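Local coordinates for protein exodeoxyribonuclease III (Archaeoglobus fulgidus, PDB 2VOA) that probably cuts DNA at abasic sites as an AP endonuclease of the ExoIII family, with magnesium or manganese ions as cofactor, at residues 142-147 and 218-223; 30-35 and 99-104. The protein carries 1 engineered substitution. One frame throughout, in Å; residues are numbered along the deposited sequence. Where two conformers were deposited one is given.

The two contacts belong to the four-layered alpha/beta sandwich of the DNase I-like family, and their centres lie about 8 Å apart, close to the centre of the molecule. Contact 2 comes first in sequence and faces strand 30-34 of one sheet against strand 99-105 of the other. Contact 1 follows, pairing strands 141-144 and 218-222 within that second sheet. Strands 99-105 and 141-144 are neighbours there: Cys-144 N lies 2.8 Å from Ile-102 O, a probable hydrogen bond. Both contacts run out at the same end of the sandwich, where Glu-35, Asp-146 and Asp-218, predicted metal-site or catalytic residues, gather beside the bound DNA.

Contact 1: residues 142-147 and 218-223; sequences VWCGDM and DAILAT
Trp-143 and Leu-221 form a hydrogen-bonded pair between antiparallel strands 142-144 and 218-222, in one of the two sheets of the DNase I-like sandwich. Four backbone bonds join the segments, two of them between these residues, with Leu-221 N 2.7 Å from Trp-143 O. The other two join Gly-145 and Ala-219 at the corner where the chain turns, and the pairing continues to Asp-146 opposite Asp-218. At the backbone angles of Gly-145 a CB would collide with the carbonyl O of Cys-144.

Apolar contacts occupy both faces. On the Trp-143 side, Leu-221 CD2 lies over the six-membered ring, 4.0 Å from its centroid, a CH-pi contact. Met-147 CE joins it on the same indole face, meeting Leu-221 CD2 tip to tip; Tyr-176 of helix 170-180 packs against both Met-147 and Leu-221. On the opposite face, Cys-144 SG touches Ile-220 CG1 at 4.0 Å, and both side chains touch Thr-6 of strand 2-8 in the other sheet.

The polar end holds two predicted catalytic residues. Asp-218 OD1 is hydrogen-bonded to His-248 ND1 and to Thr-199 OG1, while Asp-146 OD2 takes a hydrogen bond from Asn-8 ND2. Asp-146 CG lies anti to its backbone N (chi1 -178°), and the two carboxylate planes are turned 47° apart. Asp-146 OD1, hydrogen-bonded to Asn-148 N, stands 3.7 Å from Asp-218 OD2, a close approach of like charges, not a bond.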
ATOM      1  N   VAL A 142      12.290  12.973  30.812  1.00 29.17           N
ATOM      2  CA  VAL A 142      12.232  13.425  29.416  1.00 31.07           C
ATOM      3  C   VAL A 142      10.769  13.562  29.022  1.00 30.74           C
ATOM      4  O   VAL A 142       9.976  12.633  29.220  1.00 30.93           O
ATOM      5  CB  VAL A 142      12.997  12.461  28.431  1.00 31.83           C
ATOM      6  CG1 VAL A 142      14.411  12.193  28.890  0.50 32.69           C
ATOM      7  CG2 VAL A 142      12.261  11.133  28.192  0.50 32.28           C
ATOM      8  N   TRP A 143      10.422  14.727  28.475  1.00 30.80           N
ATOM      9  CA  TRP A 143       9.130  14.948  27.856  1.00 29.96           C
ATOM     10  C   TRP A 143       9.483  14.998  26.385  1.00 31.78           C
ATOM     11  O   TRP A 143      10.309  15.820  25.955  1.00 31.56           O
ATOM     12  CB  TRP A 143       8.500  16.232  28.390  1.00 30.52           C
ATOM     13  CG  TRP A 143       7.421  16.814  27.550  1.00 29.45           C
ATOM     14  CD1 TRP A 143       6.441  16.148  26.841  1.00 31.67           C
ATOM     15  CD2 TRP A 143       7.189  18.212  27.347  1.00 30.58           C
ATOM     16  NE1 TRP A 143       5.622  17.073  26.195  1.00 31.33           N
ATOM     17  CE2 TRP A 143       6.084  18.334  26.468  1.00 31.77           C
ATOM     18  CE3 TRP A 143       7.839  19.374  27.787  1.00 32.93           C
ATOM     19  CZ2 TRP A 143       5.599  19.587  26.030  1.00 31.34           C
ATOM     20  CZ3 TRP A 143       7.369  20.627  27.336  1.00 31.74           C
ATOM     21  CH2 TRP A 143       6.250  20.709  26.467  1.00 30.72           C
ATOM     22  N   CYS A 144       8.928  14.017  25.659  0.50 31.19           N
ATOM     23  CA  CYS A 144       9.115  13.797  24.206  0.50 31.38           C
ATOM     24  C   CYS A 144       7.816  13.998  23.456  0.50 31.03           C
ATOM     25  O   CYS A 144       6.730  13.930  24.048  0.50 29.47           O
ATOM     26  CB  CYS A 144       9.533  12.354  23.929  0.50 31.58           C
ATOM     27  SG  CYS A 144      11.194  11.882  24.419  0.50 36.47           S
ATOM     28  N   GLY A 145       7.911  14.213  22.144  1.00 30.47           N
ATOM     29  CA  GLY A 145       6.741  14.023  21.322  1.00 31.63           C
ATOM     30  C   GLY A 145       6.663  14.904  20.116  1.00 30.73           C
ATOM     31  O   GLY A 145       7.626  15.589  19.753  1.00 30.78           O
ATOM     32  N   ASP A 146       5.501  14.826  19.480  1.00 30.60           N
ATOM     33  CA  ASP A 146       5.191  15.704  18.396  1.00 29.65           C
ATOM     34  C   ASP A 146       4.353  16.790  19.028  1.00 29.10           C
ATOM     35  O   ASP A 146       3.187  16.572  19.369  1.00 29.24           O
ATOM     36  CB  ASP A 146       4.421  14.971  17.304  1.00 29.95           C
ATOM     37  CG  ASP A 146       4.112  15.857  16.108  1.00 32.13           C
ATOM     38  OD1 ASP A 146       4.323  17.102  16.153  1.00 32.67           O
ATOM     39  OD2 ASP A 146       3.614  15.289  15.103  1.00 33.32           O
ATOM     40  N   MET A 147       4.991  17.939  19.205  1.00 29.00           N
ATOM     41  CA  MET A 147       4.416  19.084  19.930  1.00 28.93           C
ATOM     42  C   MET A 147       3.509  19.929  19.056  1.00 28.89           C
ATOM     43  O   MET A 147       2.742  20.754  19.560  1.00 29.25           O
ATOM     44  CB  MET A 147       5.573  19.952  20.474  1.00 28.44           C
ATOM     45  CG  MET A 147       6.616  19.187  21.346  1.00 30.73           C
ATOM     46  SD  MET A 147       5.863  18.112  22.598  1.00 32.42           S
ATOM     47  CE  MET A 147       7.379  17.526  23.357  1.00 34.84           C
ATOM     48  N   ASP A 218       8.758  18.544  16.478  1.00 29.85           N
ATOM     49  CA  ASP A 218       9.033  17.387  17.350  1.00 30.59           C
ATOM     50  C   ASP A 218      10.197  17.758  18.284  1.00 30.97           C
ATOM     51  O   ASP A 218      11.124  18.469  17.885  1.00 30.68           O
ATOM     52  CB  ASP A 218       9.407  16.149  16.522  1.00 31.73           C
ATOM     53  CG  ASP A 218       8.338  15.772  15.530  1.00 32.96           C
ATOM     54  OD1 ASP A 218       8.435  16.180  14.345  1.00 33.86           O
ATOM     55  OD2 ASP A 218       7.397  15.075  15.959  1.00 35.17           O
ATOM     56  N   ALA A 219      10.174  17.274  19.531  1.00 30.04           N
ATOM     57  CA  ALA A 219      11.207  17.697  20.487  1.00 29.78           C
ATOM     58  C   ALA A 219      11.478  16.604  21.528  1.00 30.46           C
ATOM     59  O   ALA A 219      10.597  15.767  21.817  1.00 30.24           O
ATOM     60  CB  ALA A 219      10.839  19.039  21.175  1.00 29.78           C
ATOM     61  N   ILE A 220      12.703  16.637  22.057  1.00 30.42           N
ATOM     62  CA  ILE A 220      13.060  15.890  23.248  1.00 29.97           C
ATOM     63  C   ILE A 220      13.483  16.916  24.298  1.00 30.23           C
ATOM     64  O   ILE A 220      14.497  17.597  24.136  1.00 28.99           O
ATOM     65  CB  ILE A 220      14.217  14.901  22.983  1.00 29.15           C
ATOM     66  CG1 ILE A 220      13.763  13.821  21.976  1.00 31.57           C
ATOM     67  CG2 ILE A 220      14.704  14.273  24.315  1.00 29.00           C
ATOM     68  CD1 ILE A 220      14.927  12.983  21.409  1.00 32.40           C
ATOM     69  N   LEU A 221      12.683  17.032  25.361  1.00 29.83           N
ATOM     70  CA  LEU A 221      12.933  18.019  26.407  1.00 30.22           C
ATOM     71  C   LEU A 221      13.393  17.286  27.647  1.00 30.75           C
ATOM     72  O   LEU A 221      12.715  16.371  28.099  1.00 31.88           O
ATOM     73  CB  LEU A 221      11.664  18.818  26.716  1.00 30.55           C
ATOM     74  CG  LEU A 221      11.012  19.720  25.653  1.00 34.33           C
ATOM     75  CD1 LEU A 221      12.032  20.408  24.772  1.00 33.84           C
ATOM     76  CD2 LEU A 221      10.077  18.972  24.799  1.00 35.22           C
ATOM     77  N   ALA A 222      14.556  17.661  28.169  1.00 29.76           N
ATOM     78  CA  ALA A 222      15.113  16.937  29.313  1.00 28.90           C
ATOM     79  C   ALA A 222      15.214  17.855  30.534  1.00 28.26           C
ATOM     80  O   ALA A 222      15.450  19.073  30.407  1.00 28.42           O
ATOM     81  CB  ALA A 222      16.496  16.379  28.945  1.00 29.76           C
ATOM     82  N   THR A 223      15.040  17.282  31.728  1.00 28.10           N
ATOM     83  CA  THR A 223      15.199  18.067  32.947  1.00 27.80           C
ATOM     84  C   THR A 223      16.664  18.474  33.066  1.00 27.49           C
ATOM     85  O   THR A 223      17.518  17.852  32.426  1.00 28.35           O
ATOM     86  CB  THR A 223      14.820  17.240  34.195  1.00 28.39           C
ATOM     87  OG1 THR A 223      15.512  15.978  34.164  1.00 28.37           O
ATOM     88  CG2 THR A 223      13.303  17.050  34.256  1.00 28.43           C
TER

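Contact 2: residues 30-35 and 99-104; sequences ILCMQE and IDVINT
Asn-103 OD1 accepts a nearly straight hydrogen bond from Gln-34 NE2 at 2.8 Å, with an N-H...O angle of 171°. The two amide planes stand almost perpendicular, 87° apart, and the donor is tilted from the carbonyl plane of Asn-103. Gln-34 NE2 is also hydrogen-bonded to Thr-6 OG1. The other half of the Asn-103 amide is used too: ND2 gives a bond of 3.0 Å to Met-33 O, reaching that carbonyl from above its plane. Gripped through both its oxygen and its nitrogen, the buried amide is held against rotation.

Strands 30-34 and 99-104 run in nearly the same direction but belong to different sheets: this is face-to-face packing in the core of the DNase I-like sandwich, with axes 7.3 Å apart at closest approach. The Asn-103 side chain bridges the sheets, its CG anti to the backbone N (chi1 174°) and resting on Cys-32 CB at 3.6 Å. An alanine here would probably leave Gln-34 NE2 and Met-33 O without these partners and open a gap beside Cys-32.

Farther from the DNA end the filling is apolar. Cys-32 SG packs on Val-101 CG1 at 3.7 Å. Ile-30 and Val-101 run alongside each other with opposite senses, which brings Ile-30 CD1 to 3.9 Å from Val-101 CG2.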
ATOM      1  N   ILE A  30      15.001   3.872  24.481  1.00 27.52           N
ATOM      2  CA  ILE A  30      13.595   4.269  24.569  1.00 28.82           C
ATOM      3  C   ILE A  30      13.235   4.906  23.217  1.00 28.50           C
ATOM      4  O   ILE A  30      13.991   5.767  22.733  1.00 29.44           O
ATOM      5  CB  ILE A  30      13.410   5.333  25.695  1.00 28.79           C
ATOM      6  CG1 ILE A  30      13.698   4.715  27.063  1.00 29.31           C
ATOM      7  CG2 ILE A  30      12.001   5.893  25.654  1.00 31.74           C
ATOM      8  CD1 ILE A  30      13.935   5.689  28.175  1.00 31.50           C
ATOM      9  N   LEU A  31      12.123   4.470  22.599  1.00 29.01           N
ATOM     10  CA  LEU A  31      11.566   5.156  21.402  1.00 29.22           C
ATOM     11  C   LEU A  31      10.124   5.523  21.686  1.00 29.86           C
ATOM     12  O   LEU A  31       9.276   4.620  21.851  1.00 29.87           O
ATOM     13  CB  LEU A  31      11.618   4.257  20.155  1.00 29.66           C
ATOM     14  CG  LEU A  31      10.873   4.835  18.939  1.00 31.91           C
ATOM     15  CD1 LEU A  31      11.563   6.074  18.394  1.00 32.56           C
ATOM     16  CD2 LEU A  31      10.692   3.779  17.834  1.00 30.71           C
ATOM     17  N   CYS A  32       9.860   6.833  21.748  1.00 30.08           N
ATOM     18  CA  CYS A  32       8.481   7.352  21.843  1.00 30.53           C
ATOM     19  C   CYS A  32       7.878   7.483  20.449  1.00 30.47           C
ATOM     20  O   CYS A  32       8.527   8.019  19.554  1.00 31.04           O
ATOM     21  CB  CYS A  32       8.448   8.713  22.534  1.00 31.93           C
ATOM     22  SG  CYS A  32       9.013   8.589  24.221  1.00 33.91           S
ATOM     23  N   MET A  33       6.644   7.037  20.270  1.00 29.26           N
ATOM     24  CA  MET A  33       6.009   7.148  18.964  1.00 29.12           C
ATOM     25  C   MET A  33       4.689   7.894  19.075  1.00 29.24           C
ATOM     26  O   MET A  33       4.004   7.778  20.090  1.00 28.70           O
ATOM     27  CB  MET A  33       5.735   5.742  18.398  1.00 29.07           C
ATOM     28  CG  MET A  33       6.984   4.985  18.035  1.00 29.75           C
ATOM     29  SD  MET A  33       6.668   3.218  17.821  1.00 31.41           S
ATOM     30  CE  MET A  33       6.906   2.632  19.513  1.00 30.18           C
ATOM     31  N   GLN A  34       4.344   8.659  18.038  1.00 28.04           N
ATOM     32  CA  GLN A  34       3.047   9.341  17.964  1.00 28.75           C
ATOM     33  C   GLN A  34       2.336   9.032  16.666  1.00 27.90           C
ATOM     34  O   GLN A  34       2.967   8.611  15.680  1.00 27.43           O
ATOM     35  CB  GLN A  34       3.222  10.852  18.093  1.00 28.39           C
ATOM     36  CG  GLN A  34       4.059  11.268  19.309  1.00 29.05           C
ATOM     37  CD  GLN A  34       5.517  11.152  19.033  1.00 29.45           C
ATOM     38  OE1 GLN A  34       5.964  11.364  17.889  1.00 31.12           O
ATOM     39  NE2 GLN A  34       6.276  10.796  20.052  1.00 30.72           N
ATOM     40  N   GLU A  35       1.037   9.325  16.647  1.00 27.19           N
ATOM     41  CA  GLU A  35       0.161   8.982  15.517  1.00 28.46           C
ATOM     42  C   GLU A  35       0.288   7.523  15.084  1.00 28.30           C
ATOM     43  O   GLU A  35       0.458   7.200  13.910  1.00 28.93           O
ATOM     44  CB  GLU A  35       0.330   9.983  14.350  1.00 28.73           C
ATOM     45  CG  GLU A  35      -0.366  11.281  14.677  1.00 32.18           C
ATOM     46  CD  GLU A  35      -0.639  12.155  13.466  1.00 39.17           C
ATOM     47  OE1 GLU A  35       0.286  12.876  13.034  1.00 36.57           O
ATOM     48  OE2 GLU A  35      -1.805  12.168  12.985  1.00 39.09           O
ATOM     49  N   ILE A  99      14.172   6.383  34.057  1.00 28.11           N
ATOM     50  CA  ILE A  99      13.823   7.690  33.434  1.00 28.05           C
ATOM     51  C   ILE A  99      12.306   7.896  33.457  1.00 28.70           C
ATOM     52  O   ILE A  99      11.559   7.017  33.027  1.00 28.81           O
ATOM     53  CB  ILE A  99      14.300   7.768  31.929  1.00 28.12           C
ATOM     54  CG1 ILE A  99      15.759   7.276  31.780  1.00 29.68           C
ATOM     55  CG2 ILE A  99      14.138   9.210  31.374  1.00 28.71           C
ATOM     56  CD1 ILE A  99      16.763   8.178  32.528  1.00 32.09           C
ATOM     57  N   ASP A 100      11.852   9.052  33.944  1.00 28.17           N
ATOM     58  CA  ASP A 100      10.421   9.397  33.894  1.00 28.94           C
ATOM     59  C   ASP A 100      10.163   9.904  32.484  1.00 28.46           C
ATOM     60  O   ASP A 100      10.690  10.961  32.106  1.00 30.13           O
ATOM     61  CB  ASP A 100      10.122  10.490  34.918  1.00 28.83           C
ATOM     62  CG  ASP A 100       8.648  10.923  34.947  1.00 32.81           C
ATOM     63  OD1 ASP A 100       8.371  11.943  35.623  1.00 36.17           O
ATOM     64  OD2 ASP A 100       7.777  10.305  34.296  1.00 33.86           O
ATOM     65  N   VAL A 101       9.413   9.134  31.697  1.00 28.14           N
ATOM     66  CA  VAL A 101       9.189   9.459  30.273  1.00 28.66           C
ATOM     67  C   VAL A 101       7.763   9.889  30.030  1.00 28.74           C
ATOM     68  O   VAL A 101       6.831   9.155  30.348  1.00 28.83           O
ATOM     69  CB  VAL A 101       9.481   8.244  29.351  1.00 27.90           C
ATOM     70  CG1 VAL A 101       9.241   8.620  27.871  1.00 30.70           C
ATOM     71  CG2 VAL A 101      10.934   7.769  29.535  1.00 30.53           C
ATOM     72  N   ILE A 102       7.602  11.075  29.454  1.00 29.10           N
ATOM     73  CA  ILE A 102       6.254  11.593  29.119  1.00 28.97           C
ATOM     74  C   ILE A 102       6.201  11.813  27.601  1.00 29.09           C
ATOM     75  O   ILE A 102       6.935  12.632  27.083  1.00 29.67           O
ATOM     76  CB  ILE A 102       5.921  12.928  29.842  1.00 28.85           C
ATOM     77  CG1 ILE A 102       6.262  12.877  31.339  1.00 31.65           C
ATOM     78  CG2 ILE A 102       4.449  13.299  29.602  1.00 28.56           C
ATOM     79  CD1 ILE A 102       7.571  13.605  31.720  1.00 34.07           C
ATOM     80  N   ASN A 103       5.318  11.087  26.911  1.00 28.06           N
ATOM     81  CA  ASN A 103       5.229  11.125  25.449  1.00 28.39           C
ATOM     82  C   ASN A 103       3.895  11.744  25.046  1.00 28.37           C
ATOM     83  O   ASN A 103       2.845  11.192  25.340  1.00 28.21           O
ATOM     84  CB  ASN A 103       5.328   9.706  24.894  1.00 28.25           C
ATOM     85  CG  ASN A 103       5.100   9.627  23.382  1.00 29.27           C
ATOM     86  OD1 ASN A 103       5.200  10.629  22.654  1.00 30.93           O
ATOM     87  ND2 ASN A 103       4.869   8.378  22.894  1.00 29.25           N
ATOM     88  N   THR A 104       3.946  12.910  24.400  1.00 29.25           N
ATOM     89  CA  THR A 104       2.734  13.647  24.029  1.00 29.17           C
ATOM     90  C   THR A 104       2.582  13.810  22.516  1.00 29.79           C
ATOM     91  O   THR A 104       3.579  14.055  21.783  1.00 29.71           O
ATOM     92  CB  THR A 104       2.698  15.092  24.642  1.00 29.99           C
ATOM     93  OG1 THR A 104       3.841  15.811  24.186  1.00 29.41           O
ATOM     94  CG2 THR A 104       2.712  15.066  26.163  1.00 30.79           C
TER